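Local structure of xylulose kinase (Bifidobacterium adolescentis ATCC 15703, 3I8B) at residues A[77-82]-A[148-153]; A[103-108]-A[142-147]; A[132-137]-A[211-216]; A[206-211]-A[322-327]. The protein probably phosphorylates D-xylulose with ATP to give D-xylulose 5-phosphate, as a sugar kinase of the FGGY family. One frame throughout, in Å; residues are numbered along the deposited sequence.

Interaction 1 (A[77-82]-A[148-153])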
loop_
_atom_site.group_PDB
_atom_site.type_symbol
_atom_site.label_atom_id
_atom_site.label_comp_id
_atom_site.label_asym_id
_atom_site.label_seq_id
_atom_site.Cartn_x
_atom_site.Cartn_y
_atom_site.Cartn_z
HETATM N N MSE A 77 -0.290 13.343 0.349
HETATM C CA MSE A 77 0.428 14.511 -0.156
HETATM C C MSE A 77 0.737 15.525 0.948
HETATM O O MSE A 77 -0.178 16.160 1.477
HETATM C CB MSE A 77 -0.385 15.214 -1.260
HETATM C CG MSE A 77 0.246 16.514 -1.748
HETATM SE SE MSE A 77 -1.036 17.853 -2.475
HETATM C CE MSE A 77 -1.939 18.364 -0.788
ATOM N N VAL A 78 2.020 15.679 1.277
ATOM C CA VAL A 78 2.476 16.748 2.165
ATOM C C VAL A 78 3.224 17.823 1.365
ATOM O O VAL A 78 4.312 17.579 0.820
ATOM C CB VAL A 78 3.415 16.233 3.287
ATOM C CG1 VAL A 78 3.841 17.385 4.220
ATOM C CG2 VAL A 78 2.746 15.119 4.093
ATOM N N ILE A 79 2.654 19.017 1.298
ATOM C CA ILE A 79 3.341 20.100 0.601
ATOM C C ILE A 79 3.855 21.176 1.551
ATOM O O ILE A 79 3.136 21.642 2.444
ATOM C CB ILE A 79 2.507 20.709 -0.559
ATOM C CG1 ILE A 79 1.093 21.068 -0.091
ATOM C CG2 ILE A 79 2.445 19.747 -1.727
ATOM C CD1 ILE A 79 0.276 21.868 -1.158
ATOM N N LEU A 80 5.119 21.554 1.334
ATOM C CA LEU A 80 5.849 22.488 2.178
ATOM C C LEU A 80 6.223 23.732 1.399
ATOM O O LEU A 80 6.549 23.648 0.198
ATOM C CB LEU A 80 7.140 21.835 2.677
ATOM C CG LEU A 80 6.996 20.485 3.364
ATOM C CD1 LEU A 80 8.366 19.926 3.733
ATOM C CD2 LEU A 80 6.110 20.679 4.595
ATOM N N ASP A 81 6.190 24.880 2.074
ATOM C CA ASP A 81 6.635 26.126 1.459
ATOM C C ASP A 81 8.150 26.340 1.632
ATOM O O ASP A 81 8.843 25.473 2.163
ATOM C CB ASP A 81 5.802 27.324 1.958
ATOM C CG ASP A 81 6.016 27.647 3.443
ATOM O OD1 ASP A 81 6.977 27.152 4.075
ATOM O OD2 ASP A 81 5.209 28.434 3.983
ATOM N N ASN A 82 8.651 27.486 1.169
ATOM C CA ASN A 82 10.061 27.871 1.298
ATOM C C ASN A 82 10.600 27.776 2.712
ATOM O O ASN A 82 11.805 27.637 2.912
ATOM C CB ASN A 82 10.259 29.328 0.863
ATOM C CG ASN A 82 10.275 29.498 -0.623
ATOM O OD1 ASN A 82 10.128 30.615 -1.129
ATOM N ND2 ASN A 82 10.453 28.398 -1.346
ATOM N N ALA A 148 -2.484 17.834 -8.468
ATOM C CA ALA A 148 -3.414 18.283 -9.505
ATOM C C ALA A 148 -4.644 18.988 -8.935
ATOM O O ALA A 148 -5.043 20.049 -9.413
ATOM C CB ALA A 148 -3.849 17.110 -10.356
ATOM N N TRP A 149 -5.243 18.389 -7.915
ATOM C CA TRP A 149 -6.448 18.928 -7.320
ATOM C C TRP A 149 -6.161 20.295 -6.704
ATOM O O TRP A 149 -6.967 21.230 -6.813
ATOM C CB TRP A 149 -7.003 17.966 -6.261
ATOM C CG TRP A 149 -8.233 18.505 -5.593
ATOM C CD1 TRP A 149 -9.531 18.215 -5.907
ATOM C CD2 TRP A 149 -8.281 19.454 -4.519
ATOM N NE1 TRP A 149 -10.382 18.915 -5.089
ATOM C CE2 TRP A 149 -9.641 19.678 -4.223
ATOM C CE3 TRP A 149 -7.302 20.115 -3.759
ATOM C CZ2 TRP A 149 -10.050 20.549 -3.211
ATOM C CZ3 TRP A 149 -7.704 20.981 -2.764
ATOM C CH2 TRP A 149 -9.070 21.191 -2.496
ATOM N N VAL A 150 -5.009 20.405 -6.051
ATOM C CA VAL A 150 -4.617 21.656 -5.420
ATOM C C VAL A 150 -4.379 22.734 -6.476
ATOM O O VAL A 150 -4.719 23.902 -6.267
ATOM C CB VAL A 150 -3.350 21.491 -4.544
ATOM C CG1 VAL A 150 -2.912 22.844 -4.001
ATOM C CG2 VAL A 150 -3.620 20.514 -3.399
ATOM N N ALA A 151 -3.791 22.351 -7.608
ATOM C CA ALA A 151 -3.575 23.325 -8.681
ATOM C C ALA A 151 -4.915 23.812 -9.215
ATOM O O ALA A 151 -5.078 24.987 -9.542
ATOM C CB ALA A 151 -2.742 22.732 -9.804
ATOM N N GLU A 152 -5.877 22.910 -9.294
ATOM C CA GLU A 152 -7.177 23.262 -9.861
ATOM C C GLU A 152 -8.033 24.071 -8.882
ATOM O O GLU A 152 -8.707 25.022 -9.276
ATOM C CB GLU A 152 -7.918 22.006 -10.333
ATOM C CG GLU A 152 -9.310 22.257 -10.913
ATOM C CD GLU A 152 -9.298 23.120 -12.171
ATOM O OE1 GLU A 152 -10.350 23.729 -12.487
ATOM O OE2 GLU A 152 -8.242 23.199 -12.836
ATOM N N ASN A 153 -7.985 23.713 -7.602
ATOM C CA ASN A 153 -8.892 24.299 -6.632
ATOM C C ASN A 153 -8.301 25.365 -5.737
ATOM O O ASN A 153 -9.042 26.184 -5.193
ATOM C CB ASN A 153 -9.518 23.193 -5.782
ATOM C CG ASN A 153 -10.436 22.305 -6.594
ATOM O OD1 ASN A 153 -11.591 22.644 -6.825
ATOM N ND2 ASN A 153 -9.921 21.165 -7.040
#
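Val150 turns its two methyls from helix 143-153 onto the side chains of Met77 and Ile79, and this small buried apolar patch joins the helix to the short strand 78-80 in the N-terminal domain of the FGGY fold. Met77 is a selenomethionine. CG lies anti to its backbone N (chi1 175°) and the chain runs on extended before folding over at chi3 (70°), which brings SE and the terminal CE to the same methyl of Val150. The distance from Met77 CE to Val150 CG2 is 3.8 Å, and Met77 SE stands equally far, 3.8 Å, from that CG2. The two side chains meet at a slant, with the selenium end laid across the branch of the valine. Val150 has CG1 anti to its own backbone N, an arrangement that sends CG2 to the methionine and leaves CG1 for the isoleucine. There the fit is looser, Ile79 CD1 lying 4.4 Å from Val150 CG1, at the far end of an ethyl branch that is extended at chi2. A flexible, unbranched chain such as that of methionine, here carrying selenium in place of sulfur, suits the position, since it can bend round to a partner on a helix, while the branched valine offers two methyls to two neighbours. Met91 of strand 90-91 packs against both Met77 and Val150 and helps enclose the patch. No hydrogen bond or salt bridge crosses between the two segments, so the attachment of strand to helix here rests on dispersion forces and the exclusion of water, with shape rather than polarity deciding the fit.

Interaction 2 (A[103-108]-A[142-147])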
loop_
_atom_site.group_PDB
_atom_site.type_symbol
_atom_site.label_atom_id
_atom_site.label_comp_id
_atom_site.label_asym_id
_atom_site.label_seq_id
_atom_site.Cartn_x
_atom_site.Cartn_y
_atom_site.Cartn_z
ATOM N N ALA A 103 -9.073 10.950 -13.336
ATOM C CA ALA A 103 -9.721 10.742 -14.632
ATOM C C ALA A 103 -9.081 11.600 -15.722
ATOM O O ALA A 103 -8.770 11.114 -16.811
ATOM C CB ALA A 103 -11.212 11.037 -14.537
ATOM N N ALA A 104 -8.891 12.880 -15.414
ATOM C CA ALA A 104 -8.311 13.822 -16.361
ATOM C C ALA A 104 -6.870 13.459 -16.763
ATOM O O ALA A 104 -6.487 13.594 -17.931
ATOM C CB ALA A 104 -8.377 15.240 -15.791
ATOM N N LEU A 105 -6.069 13.003 -15.798
ATOM C CA LEU A 105 -4.691 12.593 -16.088
ATOM C C LEU A 105 -4.661 11.498 -17.141
ATOM O O LEU A 105 -3.810 11.493 -18.027
ATOM C CB LEU A 105 -3.988 12.091 -14.815
ATOM C CG LEU A 105 -3.554 13.169 -13.830
ATOM C CD1 LEU A 105 -3.226 12.561 -12.469
ATOM C CD2 LEU A 105 -2.359 13.911 -14.398
ATOM N N ILE A 106 -5.585 10.558 -17.021
ATOM C CA ILE A 106 -5.679 9.465 -17.977
ATOM C C ILE A 106 -6.017 9.994 -19.380
ATOM O O ILE A 106 -5.351 9.651 -20.360
ATOM C CB ILE A 106 -6.717 8.402 -17.530
ATOM C CG1 ILE A 106 -6.189 7.618 -16.321
ATOM C CG2 ILE A 106 -7.037 7.443 -18.681
ATOM C CD1 ILE A 106 -7.270 6.940 -15.526
ATOM N N GLU A 107 -7.041 10.842 -19.461
ATOM C CA GLU A 107 -7.442 11.431 -20.742
ATOM C C GLU A 107 -6.300 12.268 -21.333
ATOM O O GLU A 107 -6.045 12.240 -22.540
ATOM C CB GLU A 107 -8.700 12.278 -20.570
ATOM C CG GLU A 107 -9.978 11.465 -20.316
ATOM C CD GLU A 107 -11.255 12.317 -20.290
ATOM O OE1 GLU A 107 -11.176 13.565 -20.296
ATOM O OE2 GLU A 107 -12.354 11.735 -20.252
ATOM N N LYS A 108 -5.594 12.993 -20.470
ATOM C CA LYS A 108 -4.506 13.865 -20.927
ATOM C C LYS A 108 -3.342 13.101 -21.560
ATOM O O LYS A 108 -2.837 13.493 -22.626
ATOM C CB LYS A 108 -4.003 14.752 -19.790
ATOM C CG LYS A 108 -2.932 15.749 -20.208
ATOM C CD LYS A 108 -3.528 16.904 -21.011
ATOM C CE LYS A 108 -2.436 17.921 -21.362
ATOM N NZ LYS A 108 -2.976 19.065 -22.145
ATOM N N TYR A 142 -3.493 8.400 -5.527
ATOM C CA TYR A 142 -2.120 8.755 -5.848
ATOM C C TYR A 142 -1.747 10.227 -5.695
ATOM O O TYR A 142 -2.546 11.127 -5.958
ATOM C CB TYR A 142 -1.740 8.232 -7.231
ATOM C CG TYR A 142 -1.949 6.746 -7.385
ATOM C CD1 TYR A 142 -2.028 5.913 -6.268
ATOM C CD2 TYR A 142 -2.056 6.166 -8.645
ATOM C CE1 TYR A 142 -2.221 4.545 -6.407
ATOM C CE2 TYR A 142 -2.238 4.813 -8.793
ATOM C CZ TYR A 142 -2.317 4.003 -7.674
ATOM O OH TYR A 142 -2.499 2.646 -7.838
ATOM N N THR A 143 -0.506 10.446 -5.249
ATOM C CA THR A 143 -0.028 11.757 -4.853
ATOM C C THR A 143 -0.195 12.803 -5.959
ATOM O O THR A 143 -0.643 13.915 -5.700
ATOM C CB THR A 143 1.471 11.707 -4.434
ATOM O OG1 THR A 143 1.717 10.524 -3.654
ATOM C CG2 THR A 143 1.844 12.952 -3.626
ATOM N N LEU A 144 0.206 12.457 -7.177
ATOM C CA LEU A 144 0.099 13.399 -8.291
ATOM C C LEU A 144 -1.328 13.935 -8.431
ATOM O O LEU A 144 -1.524 15.100 -8.763
ATOM C CB LEU A 144 0.538 12.756 -9.609
ATOM C CG LEU A 144 0.594 13.703 -10.816
ATOM C CD1 LEU A 144 1.591 14.849 -10.571
ATOM C CD2 LEU A 144 0.972 12.935 -12.079
ATOM N N THR A 145 -2.323 13.090 -8.175
ATOM C CA THR A 145 -3.715 13.523 -8.343
ATOM C C THR A 145 -4.078 14.585 -7.312
ATOM O O THR A 145 -4.852 15.496 -7.606
ATOM C CB THR A 145 -4.724 12.359 -8.306
ATOM O OG1 THR A 145 -4.966 11.966 -6.948
ATOM C CG2 THR A 145 -4.190 11.172 -9.107
ATOM N N LYS A 146 -3.483 14.481 -6.121
ATOM C CA LYS A 146 -3.706 15.458 -5.055
ATOM C C LYS A 146 -3.111 16.811 -5.438
ATOM O O LYS A 146 -3.741 17.862 -5.253
ATOM C CB LYS A 146 -3.075 14.993 -3.736
ATOM C CG LYS A 146 -3.460 13.594 -3.283
ATOM C CD LYS A 146 -4.986 13.381 -3.276
ATOM C CE LYS A 146 -5.328 12.115 -2.493
ATOM N NZ LYS A 146 -6.770 11.765 -2.614
ATOM N N VAL A 147 -1.897 16.772 -5.975
ATOM C CA VAL A 147 -1.224 17.989 -6.405
ATOM C C VAL A 147 -2.028 18.645 -7.517
ATOM O O VAL A 147 -2.236 19.848 -7.502
ATOM C CB VAL A 147 0.209 17.718 -6.885
ATOM C CG1 VAL A 147 0.864 19.025 -7.379
ATOM C CG2 VAL A 147 1.031 17.071 -5.758
#
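Leu105 reaches from helix 99-110 to the first turn of helix 143-153 and forms a helix-to-helix contact within the N-terminal, actin-like ATPase domain. Its two methyls divide the work. CD1 makes the closer approach, 3.8 Å from Thr145 CG2, the two side chains crossing at about a right angle, whereas CD2 rests less tightly on Leu144, at 4.2 Å from Leu144 CD2. The branched end of leucine suits a place where two neighbours on one helix must be met together. Val220 of helix 214-225 packs against both leucines and extends this buried apolar patch. The solvent side of helix 99-110 is looser: Ala103, Ala104, Glu107 and Lys108 are exposed and do not touch 142-147, as befits small or charged residues on an outer surface. Thr145 uses both of its branches, the methyl for packing and the hydroxyl for a hydrogen bond. With chi1 at 79°, OG1 sits between the backbone N and the carbonyl carbon, which turns it back to the start of the helix while CG2 is left for the leucine. A valine in its place would probably keep much of the methyl packing but cost the carbonyl of Tyr142 its hydroxyl donor, and Ser98 one of its hydrogen-bond partners. That carbonyl belongs to the N-cap residue and accepts twice from Thr145: the backbone N binds at 3.0 Å, and OG1 donates to Tyr142 O across 2.7 Å, in the carbonyl plane, with a C=O...OG1 angle of 151°.

Interaction 3 (A[132-137]-A[211-216])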
loop_
_atom_site.group_PDB
_atom_site.type_symbol
_atom_site.label_atom_id
_atom_site.label_comp_id
_atom_site.label_asym_id
_atom_site.label_seq_id
_atom_site.Cartn_x
_atom_site.Cartn_y
_atom_site.Cartn_z
ATOM N N LYS A 132 3.118 2.090 -18.276
ATOM C CA LYS A 132 4.470 2.046 -18.831
ATOM C C LYS A 132 5.383 3.163 -18.294
ATOM O O LYS A 132 6.574 2.946 -18.095
ATOM C CB LYS A 132 4.446 2.041 -20.371
ATOM C CG LYS A 132 3.837 0.772 -20.980
ATOM C CD LYS A 132 3.817 0.804 -22.522
ATOM C CE LYS A 132 3.150 2.087 -23.034
ATOM N NZ LYS A 132 2.474 2.034 -24.402
ATOM N N ALA A 133 4.818 4.344 -18.045
ATOM C CA ALA A 133 5.590 5.487 -17.554
ATOM C C ALA A 133 6.080 5.322 -16.103
ATOM O O ALA A 133 7.252 5.572 -15.803
ATOM C CB ALA A 133 4.768 6.784 -17.694
ATOM N N VAL A 134 5.182 4.911 -15.206
ATOM C CA VAL A 134 5.499 4.887 -13.772
ATOM C C VAL A 134 4.982 3.656 -13.023
ATOM O O VAL A 134 5.122 3.574 -11.800
ATOM C CB VAL A 134 4.951 6.135 -13.036
ATOM C CG1 VAL A 134 5.596 7.408 -13.550
ATOM C CG2 VAL A 134 3.437 6.191 -13.142
ATOM N N GLY A 135 4.360 2.720 -13.737
ATOM C CA GLY A 135 3.901 1.475 -13.135
ATOM C C GLY A 135 2.415 1.344 -12.818
ATOM O O GLY A 135 1.913 0.216 -12.675
ATOM N N SER A 136 1.705 2.469 -12.678
ATOM C CA SER A 136 0.302 2.416 -12.274
ATOM C C SER A 136 -0.580 3.419 -13.013
ATOM O O SER A 136 -0.148 4.523 -13.374
ATOM C CB SER A 136 0.140 2.655 -10.761
ATOM O OG SER A 136 1.044 1.879 -9.991
ATOM N N SER A 137 -1.832 3.029 -13.216
ATOM C CA SER A 137 -2.824 3.917 -13.803
ATOM C C SER A 137 -3.514 4.762 -12.719
ATOM O O SER A 137 -3.997 4.216 -11.715
ATOM C CB SER A 137 -3.840 3.099 -14.596
ATOM O OG SER A 137 -4.825 3.945 -15.154
ATOM N N GLU A 211 13.870 7.353 -11.670
ATOM C CA GLU A 211 13.696 8.722 -12.141
ATOM C C GLU A 211 12.387 9.325 -11.680
ATOM O O GLU A 211 11.304 8.743 -11.892
ATOM C CB GLU A 211 13.705 8.770 -13.678
ATOM C CG GLU A 211 14.857 8.043 -14.346
ATOM C CD GLU A 211 16.102 8.903 -14.467
ATOM O OE1 GLU A 211 16.808 8.781 -15.496
ATOM O OE2 GLU A 211 16.372 9.701 -13.541
ATOM N N TYR A 212 12.476 10.513 -11.095
ATOM C CA TYR A 212 11.293 11.361 -10.967
ATOM C C TYR A 212 10.914 11.928 -12.332
ATOM O O TYR A 212 11.783 12.357 -13.099
ATOM C CB TYR A 212 11.555 12.517 -10.006
ATOM C CG TYR A 212 11.492 12.133 -8.542
ATOM C CD1 TYR A 212 10.348 11.586 -8.000
ATOM C CD2 TYR A 212 12.576 12.350 -7.702
ATOM C CE1 TYR A 212 10.286 11.241 -6.654
ATOM C CE2 TYR A 212 12.520 12.011 -6.355
ATOM C CZ TYR A 212 11.376 11.459 -5.842
ATOM O OH TYR A 212 11.319 11.134 -4.495
ATOM N N ARG A 213 9.616 11.908 -12.629
ATOM C CA ARG A 213 9.073 12.443 -13.867
ATOM C C ARG A 213 8.518 13.843 -13.590
ATOM O O ARG A 213 7.323 14.025 -13.365
ATOM C CB ARG A 213 7.975 11.513 -14.391
ATOM C CG ARG A 213 8.507 10.193 -14.928
ATOM C CD ARG A 213 9.239 10.400 -16.264
ATOM N NE ARG A 213 8.377 11.062 -17.254
ATOM C CZ ARG A 213 7.620 10.422 -18.144
ATOM N NH1 ARG A 213 7.622 9.096 -18.210
ATOM N NH2 ARG A 213 6.875 11.111 -18.988
ATOM N N ARG A 214 9.405 14.827 -13.590
ATOM C CA ARG A 214 9.026 16.191 -13.269
ATOM C C ARG A 214 8.110 16.790 -14.330
ATOM O O ARG A 214 7.402 17.752 -14.064
ATOM C CB ARG A 214 10.273 17.053 -13.046
ATOM C CG ARG A 214 10.999 16.721 -11.733
ATOM C CD ARG A 214 12.369 17.396 -11.643
ATOM N NE ARG A 214 13.071 17.000 -10.421
ATOM C CZ ARG A 214 12.922 17.608 -9.246
ATOM N NH1 ARG A 214 12.096 18.649 -9.121
ATOM N NH2 ARG A 214 13.581 17.164 -8.186
ATOM N N ASP A 215 8.129 16.213 -15.530
ATOM C CA ASP A 215 7.204 16.624 -16.589
ATOM C C ASP A 215 5.740 16.292 -16.261
ATOM O O ASP A 215 4.824 16.998 -16.689
ATOM C CB ASP A 215 7.596 15.998 -17.939
ATOM C CG ASP A 215 7.654 14.475 -17.891
ATOM O OD1 ASP A 215 8.268 13.914 -16.953
ATOM O OD2 ASP A 215 7.099 13.831 -18.809
ATOM N N LEU A 216 5.518 15.206 -15.527
ATOM C CA LEU A 216 4.164 14.824 -15.149
ATOM C C LEU A 216 3.668 15.752 -14.043
ATOM O O LEU A 216 2.466 15.995 -13.916
ATOM C CB LEU A 216 4.095 13.351 -14.729
ATOM C CG LEU A 216 4.543 12.404 -15.844
ATOM C CD1 LEU A 216 4.628 10.961 -15.350
ATOM C CD2 LEU A 216 3.606 12.507 -17.033
HETATM O O HOH W 1 9.082 6.970 -17.073
#
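Apolar contact comes first: Val134, from helix 122-134, and Leu216, in the first turn of helix 214-225, meet tip to tip, with Val134 CG1 4.1 Å from Leu216 CD1. The same CG1 lies 4.3 Å from Arg213 CG. Beside this apolar group, Ala133 CB comes to 3.7 Å from Arg213 NH1, plain packing of a methyl small enough to let the guanidinium come close to the helix. Leu216 CD1 also sits over the centre of one guanidinium face.

The ionic part lies within 211-216. Bends at chi2 and chi3 (-72° and -56°) curl Arg213 back to Asp215, which it grips side-on: NE binds Asp215 OD1 at 2.9 Å and NH2 binds Asp215 OD2 at 2.7 Å, both nearly straight, in the guanidinium plane and on syn lone pairs.

Water supplies the polar link between segments, donating to Ala133 O at 2.6 Å and accepting from Arg213 NH1 at 2.8 Å. A leucine at Arg213 would probably leave Asp215 without its paired charge and this water without its donor.

The two-point salt bridge helps to fix the guanidinium's rotation, so that its remaining nitrogen serves the water while its face packs on leucine: one cation fills polar and apolar roles together.

Interaction 4 (A[206-211]-A[322-327])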
loop_
_atom_site.group_PDB
_atom_site.type_symbol
_atom_site.label_atom_id
_atom_site.label_comp_id
_atom_site.label_asym_id
_atom_site.label_seq_id
_atom_site.Cartn_x
_atom_site.Cartn_y
_atom_site.Cartn_z
ATOM N N ASP A 206 9.504 6.784 -11.374
ATOM C CA ASP A 206 9.640 5.486 -12.023
ATOM C C ASP A 206 10.767 4.650 -11.413
ATOM O O ASP A 206 11.951 4.946 -11.608
ATOM C CB ASP A 206 9.859 5.640 -13.527
ATOM C CG ASP A 206 9.954 4.294 -14.233
ATOM O OD1 ASP A 206 8.980 3.506 -14.168
ATOM O OD2 ASP A 206 11.004 4.020 -14.837
ATOM N N ALA A 207 10.375 3.600 -10.695
ATOM C CA ALA A 207 11.303 2.737 -9.951
ATOM C C ALA A 207 12.287 2.007 -10.854
ATOM O O ALA A 207 13.470 1.905 -10.533
ATOM C CB ALA A 207 10.536 1.736 -9.078
ATOM N N ALA A 208 11.802 1.497 -11.980
ATOM C CA ALA A 208 12.668 0.800 -12.918
ATOM C C ALA A 208 13.875 1.650 -13.306
ATOM O O ALA A 208 14.996 1.148 -13.368
ATOM C CB ALA A 208 11.885 0.371 -14.163
ATOM N N SER A 209 13.656 2.937 -13.556
ATOM C CA SER A 209 14.755 3.802 -13.972
ATOM C C SER A 209 15.298 4.678 -12.843
ATOM O O SER A 209 16.263 5.413 -13.032
ATOM C CB SER A 209 14.356 4.664 -15.176
ATOM O OG SER A 209 13.218 5.452 -14.884
ATOM N N ASN A 210 14.687 4.590 -11.670
ATOM C CA ASN A 210 15.007 5.504 -10.573
ATOM C C ASN A 210 14.956 6.976 -11.001
ATOM O O ASN A 210 15.876 7.749 -10.731
ATOM C CB ASN A 210 16.364 5.164 -9.943
ATOM C CG ASN A 210 16.594 5.890 -8.629
ATOM O OD1 ASN A 210 15.662 6.108 -7.855
ATOM N ND2 ASN A 210 17.841 6.271 -8.370
ATOM N N GLU A 211 13.870 7.353 -11.670
ATOM C CA GLU A 211 13.696 8.722 -12.141
ATOM C C GLU A 211 12.387 9.325 -11.680
ATOM O O GLU A 211 11.304 8.743 -11.892
ATOM C CB GLU A 211 13.705 8.770 -13.678
ATOM C CG GLU A 211 14.857 8.043 -14.346
ATOM C CD GLU A 211 16.102 8.903 -14.467
ATOM O OE1 GLU A 211 16.808 8.781 -15.496
ATOM O OE2 GLU A 211 16.372 9.701 -13.541
ATOM N N GLY A 322 14.612 -3.831 -2.731
ATOM C CA GLY A 322 15.181 -3.525 -4.027
ATOM C C GLY A 322 14.408 -4.170 -5.161
ATOM O O GLY A 322 14.851 -4.156 -6.306
ATOM N N HIS A 323 13.251 -4.735 -4.848
ATOM C CA HIS A 323 12.472 -5.424 -5.868
ATOM C C HIS A 323 11.103 -4.794 -6.119
ATOM O O HIS A 323 10.937 -3.582 -5.983
ATOM C CB HIS A 323 12.360 -6.912 -5.518
ATOM C CG HIS A 323 13.689 -7.591 -5.450
ATOM N ND1 HIS A 323 14.338 -7.844 -4.256
ATOM C CD2 HIS A 323 14.513 -8.039 -6.427
ATOM C CE1 HIS A 323 15.491 -8.436 -4.501
ATOM N NE2 HIS A 323 15.624 -8.563 -5.812
ATOM N N TYR A 324 10.120 -5.619 -6.466
ATOM C CA TYR A 324 8.840 -5.086 -6.915
ATOM C C TYR A 324 7.633 -5.652 -6.182
ATOM O O TYR A 324 7.647 -6.802 -5.736
ATOM C CB TYR A 324 8.728 -5.213 -8.438
ATOM C CG TYR A 324 9.797 -4.381 -9.097
ATOM C CD1 TYR A 324 9.580 -3.031 -9.377
ATOM C CD2 TYR A 324 11.042 -4.917 -9.390
ATOM C CE1 TYR A 324 10.570 -2.247 -9.941
ATOM C CE2 TYR A 324 12.046 -4.132 -9.961
ATOM C CZ TYR A 324 11.800 -2.796 -10.226
ATOM O OH TYR A 324 12.774 -2.006 -10.795
ATOM N N LEU A 325 6.612 -4.805 -6.055
ATOM C CA LEU A 325 5.387 -5.101 -5.322
ATOM C C LEU A 325 4.122 -4.870 -6.174
ATOM O O LEU A 325 3.409 -3.871 -6.005
ATOM C CB LEU A 325 5.323 -4.242 -4.052
ATOM C CG LEU A 325 4.265 -4.631 -3.013
ATOM C CD1 LEU A 325 4.772 -5.806 -2.208
ATOM C CD2 LEU A 325 3.949 -3.459 -2.098
ATOM N N PRO A 326 3.853 -5.782 -7.116
ATOM C CA PRO A 326 2.549 -5.743 -7.791
ATOM C C PRO A 326 1.454 -5.833 -6.745
ATOM O O PRO A 326 1.452 -6.761 -5.941
ATOM C CB PRO A 326 2.558 -7.018 -8.651
ATOM C CG PRO A 326 3.673 -7.880 -8.051
ATOM C CD PRO A 326 4.705 -6.851 -7.664
ATOM N N LEU A 327 0.530 -4.879 -6.755
ATOM C CA LEU A 327 -0.457 -4.777 -5.695
ATOM C C LEU A 327 -1.869 -4.705 -6.266
ATOM O O LEU A 327 -2.180 -3.809 -7.050
ATOM C CB LEU A 327 -0.184 -3.540 -4.851
ATOM C CG LEU A 327 -1.041 -3.475 -3.591
ATOM C CD1 LEU A 327 -0.176 -3.728 -2.374
ATOM C CD2 LEU A 327 -1.708 -2.110 -3.500
HETATM O O HOH W 2 14.937 -0.359 -9.223
#
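The tight beta-hairpin turn between strands 205-206 and 211-212 touches strand 324-330 of the C-terminal domain's sheet through one aromatic side chain, Tyr324. Its ring, with CG anti to the carbonyl carbon (chi1 -63°), projects to the turn. Tyr324 CE1 lies 4.1 Å from Ala207 CB, and the hydroxyl goes further, Tyr324 OH standing 3.5 Å from Ala208 CA, with the backbone N of Ala208 near the ring plane at its edge. Alanines suit this spot because their short side chains allow a long phenol to come up to the backbone. No direct hydrogen bond crosses; instead a water donates to Ala207 O at 3.0 Å and is hydrogen-bonded to Tyr324 OH at 3.1 Å. Arg196 makes a cation-pi contact with the tyrosine ring.

The turn keeps its own shape. Asp206 OD2 accepts from Ser209 OG at 2.6 Å, on its anti lone pair, and from Ser209 N at 3.1 Å, which comes from above the carboxylate plane. Asn210 has both backbone angles positive, a conformation asparagine tolerates well. Asp206 pairs with Glu211 through two backbone bonds, and the arrangement is that of an Asx motif inside a hairpin closed by a G1 beta bulge.

Interactions 1, 2 and 3 lie wholly in the N-terminal FGGY domain, whereas interaction 4 joins that domain to strand 324-330 of the C-terminal one. Interaction 2 is nested within the loop closed by interaction 1, and both use helix 143-153, their centres about 13 Å apart. Interaction 3 crosses interactions 1, 2 and 4 along the chain; its centre is about 11 Å from that of interaction 2 and also about 11 Å from that of interaction 4, with which it shares Glu211. Interactions 1 and 4 are the farthest apart, with centres about 25 Å apart. The contacts thus form a continuous path from strand 78-80 through the helices to the hairpin at the domain boundary.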